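Local coordinates for ARF GTPase-activating protein GIT1 (Rattus norvegicus, PDB 6IUH) that probably stimulates GTP hydrolysis by ARF GTPases and serves as a scaffold, its C-terminal helical domain resembling focal adhesion targeting domains that bind partner proteins, at residues A[42-53]-A[80-91]. Residues are numbered along the deposited sequence; the frame is centred on the assembly and turned at random.
Sequences FVPCSEKIHLAV and AYRLQSECRKTV
Two neighbouring helices of a four-helix bundle, the GIT1 C-terminal domain, pair where Ser46 faces Leu83 and Cys87; the axes of 42-53 and 80-87 run antiparallel at 164° and come within 9.1 Å. The small Ser46, Cys87 and Ala80 are consistent with this spacing: Ser46 CB lies 3.6 Å from Cys87 SG. With its hydroxyl between backbone N and carbonyl carbon (chi1 65°), Ser46 bonds back to Val43 O, which also accepts from Glu47 N on the same face. Deeper in, Ile49 CD1 meets Leu83 CD2 at 3.8 Å, the two chains crossing near a right angle; Ile49 also touches helix 13-35 and Leu83 helix 101-128. Further along 80-91, Thr90 CG2 packs 3.7 Å from Phe42 CB. Towards the solvent, Gln84 NE2 donates to Glu47 OE2 (2.7 Å), arriving on the syn side, somewhat out of the carboxylate plane. The N-H...O angle is 156°. The same nitrogen sits over one face of the His50 ring, 4.1 Å from CG, with amide and ring planes nearly parallel. A leucine at Gln84 would probably leave the Glu47 carboxylate without this donor and the His50 face without its amide cover. Waters link Ser46 OG to Gln84 O and Ser46 O to Ala80 O. The seam thus joins a mostly apolar interior, its Ser46 hydroxyl satisfied by its own helix and a water, to a polar margin where one neutral amide bonds a carboxylate while lying over an imidazole face.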
loop_
_atom_site.group_PDB
_atom_site.type_symbol
_atom_site.label_atom_id
_atom_site.label_comp_id
_atom_site.label_asym_id
_atom_site.label_seq_id
_atom_site.Cartn_x
_atom_site.Cartn_y
_atom_site.Cartn_z
ATOM N N PHE A 42 -12.928 -1.250 -6.717
ATOM C CA PHE A 42 -12.208 -1.196 -5.444
ATOM C C PHE A 42 -11.846 -2.582 -4.911
ATOM O O PHE A 42 -10.732 -2.791 -4.430
ATOM C CB PHE A 42 -13.021 -0.433 -4.395
ATOM C CG PHE A 42 -12.869 1.063 -4.476
ATOM C CD1 PHE A 42 -12.342 1.662 -5.608
ATOM C CD2 PHE A 42 -13.241 1.868 -3.412
ATOM C CE1 PHE A 42 -12.198 3.038 -5.683
ATOM C CE2 PHE A 42 -13.101 3.244 -3.480
ATOM C CZ PHE A 42 -12.577 3.829 -4.618
ATOM N N VAL A 43 -12.778 -3.527 -4.998
ATOM C CA VAL A 43 -12.519 -4.887 -4.521
ATOM C C VAL A 43 -11.439 -5.611 -5.343
ATOM O O VAL A 43 -10.496 -6.149 -4.760
ATOM C CB VAL A 43 -13.812 -5.738 -4.499
ATOM C CG1 VAL A 43 -13.486 -7.207 -4.270
ATOM C CG2 VAL A 43 -14.759 -5.229 -3.434
ATOM N N PRO A 44 -11.555 -5.630 -6.688
ATOM C CA PRO A 44 -10.472 -6.311 -7.411
ATOM C C PRO A 44 -9.121 -5.610 -7.269
ATOM O O PRO A 44 -8.092 -6.287 -7.257
ATOM C CB PRO A 44 -10.948 -6.290 -8.868
ATOM C CG PRO A 44 -11.921 -5.175 -8.940
ATOM C CD PRO A 44 -12.605 -5.156 -7.611
ATOM N N CYS A 45 -9.121 -4.284 -7.158
ATOM C CA CYS A 45 -7.876 -3.551 -6.943
ATOM C C CYS A 45 -7.242 -3.937 -5.611
ATOM O O CYS A 45 -6.040 -4.185 -5.540
ATOM C CB CYS A 45 -8.108 -2.039 -6.989
ATOM S SG CYS A 45 -8.233 -1.351 -8.659
ATOM N N SER A 46 -8.056 -3.996 -4.561
ATOM C CA SER A 46 -7.562 -4.344 -3.234
ATOM C C SER A 46 -7.029 -5.774 -3.188
ATOM O O SER A 46 -6.103 -6.073 -2.437
ATOM C CB SER A 46 -8.661 -4.164 -2.185
ATOM O OG SER A 46 -9.726 -5.074 -2.393
ATOM N N GLU A 47 -7.615 -6.655 -3.993
ATOM C CA GLU A 47 -7.167 -8.039 -4.044
ATOM C C GLU A 47 -5.815 -8.154 -4.733
ATOM O O GLU A 47 -4.968 -8.949 -4.323
ATOM C CB GLU A 47 -8.201 -8.916 -4.752
ATOM C CG GLU A 47 -9.447 -9.168 -3.924
ATOM C CD GLU A 47 -9.133 -9.833 -2.599
ATOM O OE1 GLU A 47 -8.254 -10.720 -2.573
ATOM O OE2 GLU A 47 -9.759 -9.463 -1.582
ATOM N N LYS A 48 -5.614 -7.356 -5.777
ATOM C CA LYS A 48 -4.336 -7.333 -6.477
ATOM C C LYS A 48 -3.265 -6.712 -5.587
ATOM O O LYS A 48 -2.106 -7.131 -5.601
ATOM C CB LYS A 48 -4.458 -6.567 -7.795
ATOM C CG LYS A 48 -5.400 -7.225 -8.795
ATOM C CD LYS A 48 -5.667 -6.334 -9.998
ATOM C CE LYS A 48 -4.415 -6.126 -10.831
ATOM N NZ LYS A 48 -4.691 -5.314 -12.049
ATOM N N ILE A 49 -3.662 -5.715 -4.805
ATOM C CA ILE A 49 -2.760 -5.098 -3.838
ATOM C C ILE A 49 -2.411 -6.082 -2.723
ATOM O O ILE A 49 -1.239 -6.262 -2.388
ATOM C CB ILE A 49 -3.372 -3.824 -3.229
ATOM C CG1 ILE A 49 -3.496 -2.737 -4.297
ATOM C CG2 ILE A 49 -2.534 -3.321 -2.061
ATOM C CD1 ILE A 49 -4.191 -1.492 -3.815
ATOM N N HIS A 50 -3.431 -6.724 -2.160
ATOM C CA HIS A 50 -3.228 -7.682 -1.077
ATOM C C HIS A 50 -2.293 -8.809 -1.507
ATOM O O HIS A 50 -1.464 -9.275 -0.725
ATOM C CB HIS A 50 -4.564 -8.260 -0.604
ATOM C CG HIS A 50 -4.461 -9.058 0.657
ATOM N ND1 HIS A 50 -4.222 -10.416 0.662
ATOM C CD2 HIS A 50 -4.560 -8.689 1.957
ATOM C CE1 HIS A 50 -4.182 -10.849 1.910
ATOM N NE2 HIS A 50 -4.383 -9.821 2.714
ATOM N N LEU A 51 -2.434 -9.242 -2.757
ATOM C CA LEU A 51 -1.566 -10.271 -3.318
ATOM C C LEU A 51 -0.135 -9.765 -3.447
ATOM O O LEU A 51 0.818 -10.469 -3.109
ATOM C CB LEU A 51 -2.085 -10.726 -4.682
ATOM C CG LEU A 51 -1.182 -11.685 -5.462
ATOM C CD1 LEU A 51 -0.986 -12.984 -4.693
ATOM C CD2 LEU A 51 -1.753 -11.959 -6.847
ATOM N N ALA A 52 0.008 -8.539 -3.941
ATOM C CA ALA A 52 1.322 -7.935 -4.111
ATOM C C ALA A 52 2.009 -7.759 -2.762
ATOM O O ALA A 52 3.231 -7.880 -2.656
ATOM C CB ALA A 52 1.206 -6.598 -4.828
ATOM N N VAL A 53 1.213 -7.471 -1.737
ATOM C CA VAL A 53 1.729 -7.286 -0.387
ATOM C C VAL A 53 2.212 -8.615 0.190
ATOM O O VAL A 53 3.268 -8.678 0.826
ATOM C CB VAL A 53 0.658 -6.658 0.537
ATOM C CG1 VAL A 53 1.001 -6.873 2.001
ATOM C CG2 VAL A 53 0.506 -5.171 0.235
ATOM N N ALA A 80 -2.971 -3.534 4.571
ATOM C CA ALA A 80 -3.529 -4.293 3.457
ATOM C C ALA A 80 -4.835 -4.952 3.876
ATOM O O ALA A 80 -5.799 -4.989 3.111
ATOM C CB ALA A 80 -2.538 -5.338 2.968
ATOM N N TYR A 81 -4.850 -5.470 5.101
ATOM C CA TYR A 81 -6.037 -6.098 5.671
ATOM C C TYR A 81 -7.136 -5.065 5.893
ATOM O O TYR A 81 -8.304 -5.307 5.579
ATOM C CB TYR A 81 -5.684 -6.791 6.987
ATOM C CG TYR A 81 -6.832 -7.523 7.641
ATOM C CD1 TYR A 81 -7.120 -8.840 7.310
ATOM C CD2 TYR A 81 -7.615 -6.903 8.605
ATOM C CE1 TYR A 81 -8.167 -9.516 7.913
ATOM C CE2 TYR A 81 -8.661 -7.569 9.213
ATOM C CZ TYR A 81 -8.932 -8.873 8.864
ATOM O OH TYR A 81 -9.972 -9.536 9.471
ATOM N N ARG A 82 -6.750 -3.916 6.441
ATOM C CA ARG A 82 -7.671 -2.806 6.649
ATOM C C ARG A 82 -8.291 -2.345 5.327
ATOM O O ARG A 82 -9.489 -2.052 5.261
ATOM C CB ARG A 82 -6.946 -1.646 7.334
ATOM C CG ARG A 82 -7.828 -0.464 7.693
ATOM C CD ARG A 82 -6.983 0.733 8.107
ATOM N NE ARG A 82 -7.743 1.979 8.058
ATOM C CZ ARG A 82 -7.191 3.188 8.023
ATOM N NH1 ARG A 82 -5.871 3.316 8.027
ATOM N NH2 ARG A 82 -7.959 4.269 7.978
ATOM N N LEU A 83 -7.473 -2.279 4.280
ATOM C CA LEU A 83 -7.951 -1.919 2.947
ATOM C C LEU A 83 -8.987 -2.913 2.442
ATOM O O LEU A 83 -10.045 -2.528 1.941
ATOM C CB LEU A 83 -6.786 -1.843 1.958
ATOM C CG LEU A 83 -7.154 -1.550 0.502
ATOM C CD1 LEU A 83 -7.768 -0.168 0.382
ATOM C CD2 LEU A 83 -5.934 -1.676 -0.401
ATOM N N GLN A 84 -8.666 -4.195 2.568
ATOM C CA GLN A 84 -9.563 -5.263 2.145
ATOM C C GLN A 84 -10.907 -5.143 2.854
ATOM O O GLN A 84 -11.960 -5.360 2.252
ATOM C CB GLN A 84 -8.927 -6.625 2.423
ATOM C CG GLN A 84 -9.546 -7.783 1.665
ATOM C CD GLN A 84 -8.810 -9.084 1.912
ATOM O OE1 GLN A 84 -8.501 -9.427 3.053
ATOM N NE2 GLN A 84 -8.515 -9.810 0.840
ATOM N N SER A 85 -10.860 -4.792 4.137
ATOM C CA SER A 85 -12.072 -4.612 4.930
ATOM C C SER A 85 -12.920 -3.466 4.396
ATOM O O SER A 85 -14.143 -3.564 4.323
ATOM C CB SER A 85 -11.721 -4.353 6.396
ATOM O OG SER A 85 -11.071 -5.473 6.974
ATOM N N GLU A 86 -12.259 -2.377 4.027
ATOM C CA GLU A 86 -12.952 -1.186 3.562
ATOM C C GLU A 86 -13.597 -1.382 2.194
ATOM O O GLU A 86 -14.711 -0.924 1.956
ATOM C CB GLU A 86 -11.983 -0.002 3.521
ATOM C CG GLU A 86 -11.597 0.513 4.896
ATOM C CD GLU A 86 -12.747 1.219 5.591
ATOM O OE1 GLU A 86 -13.651 1.717 4.886
ATOM O OE2 GLU A 86 -12.746 1.277 6.838
ATOM N N CYS A 87 -12.900 -2.072 1.298
ATOM C CA CYS A 87 -13.377 -2.220 -0.072
ATOM C C CYS A 87 -14.591 -3.138 -0.206
ATOM O O CYS A 87 -15.300 -3.083 -1.211
ATOM C CB CYS A 87 -12.247 -2.725 -0.967
ATOM S SG CYS A 87 -10.968 -1.495 -1.262
ATOM N N ARG A 88 -14.845 -3.966 0.804
ATOM C CA ARG A 88 -15.996 -4.866 0.762
ATOM C C ARG A 88 -17.322 -4.107 0.794
ATOM O O ARG A 88 -18.382 -4.692 0.578
ATOM C CB ARG A 88 -15.941 -5.867 1.920
ATOM C CG ARG A 88 -14.846 -6.913 1.780
ATOM C CD ARG A 88 -14.864 -7.923 2.918
ATOM N NE ARG A 88 -16.033 -8.795 2.868
ATOM C CZ ARG A 88 -17.056 -8.723 3.712
ATOM N NH1 ARG A 88 -17.056 -7.818 4.680
ATOM N NH2 ARG A 88 -18.078 -9.559 3.592
ATOM N N LYS A 89 -17.264 -2.805 1.058
ATOM C CA LYS A 89 -18.473 -1.992 1.109
ATOM C C LYS A 89 -18.958 -1.616 -0.290
ATOM O O LYS A 89 -20.071 -1.117 -0.451
ATOM C CB LYS A 89 -18.234 -0.729 1.941
ATOM C CG LYS A 89 -17.563 -0.995 3.284
ATOM C CD LYS A 89 -17.397 0.284 4.089
ATOM C CE LYS A 89 -16.419 0.090 5.236
ATOM N NZ LYS A 89 -16.738 -1.109 6.058
ATOM N N THR A 90 -18.127 -1.858 -1.301
ATOM C CA THR A 90 -18.499 -1.543 -2.679
ATOM C C THR A 90 -19.292 -2.689 -3.294
ATOM O O THR A 90 -19.838 -2.562 -4.392
ATOM C CB THR A 90 -17.269 -1.246 -3.566
ATOM O OG1 THR A 90 -16.493 -2.436 -3.747
ATOM C CG2 THR A 90 -16.403 -0.170 -2.940
ATOM N N VAL A 91 -19.359 -3.804 -2.575
ATOM C CA VAL A 91 -20.134 -4.957 -3.015
ATOM C C VAL A 91 -21.169 -5.397 -1.969
ATOM O O VAL A 91 -21.127 -6.532 -1.494
ATOM C CB VAL A 91 -19.208 -6.153 -3.351
ATOM C CG1 VAL A 91 -18.573 -5.973 -4.722
ATOM C CG2 VAL A 91 -18.134 -6.320 -2.283
HETATM O O HOH W 1 -15.491 -3.202 -5.981
HETATM O O HOH W 2 -11.938 -6.468 -0.631
HETATM O O HOH W 3 -5.249 -5.138 0.365
#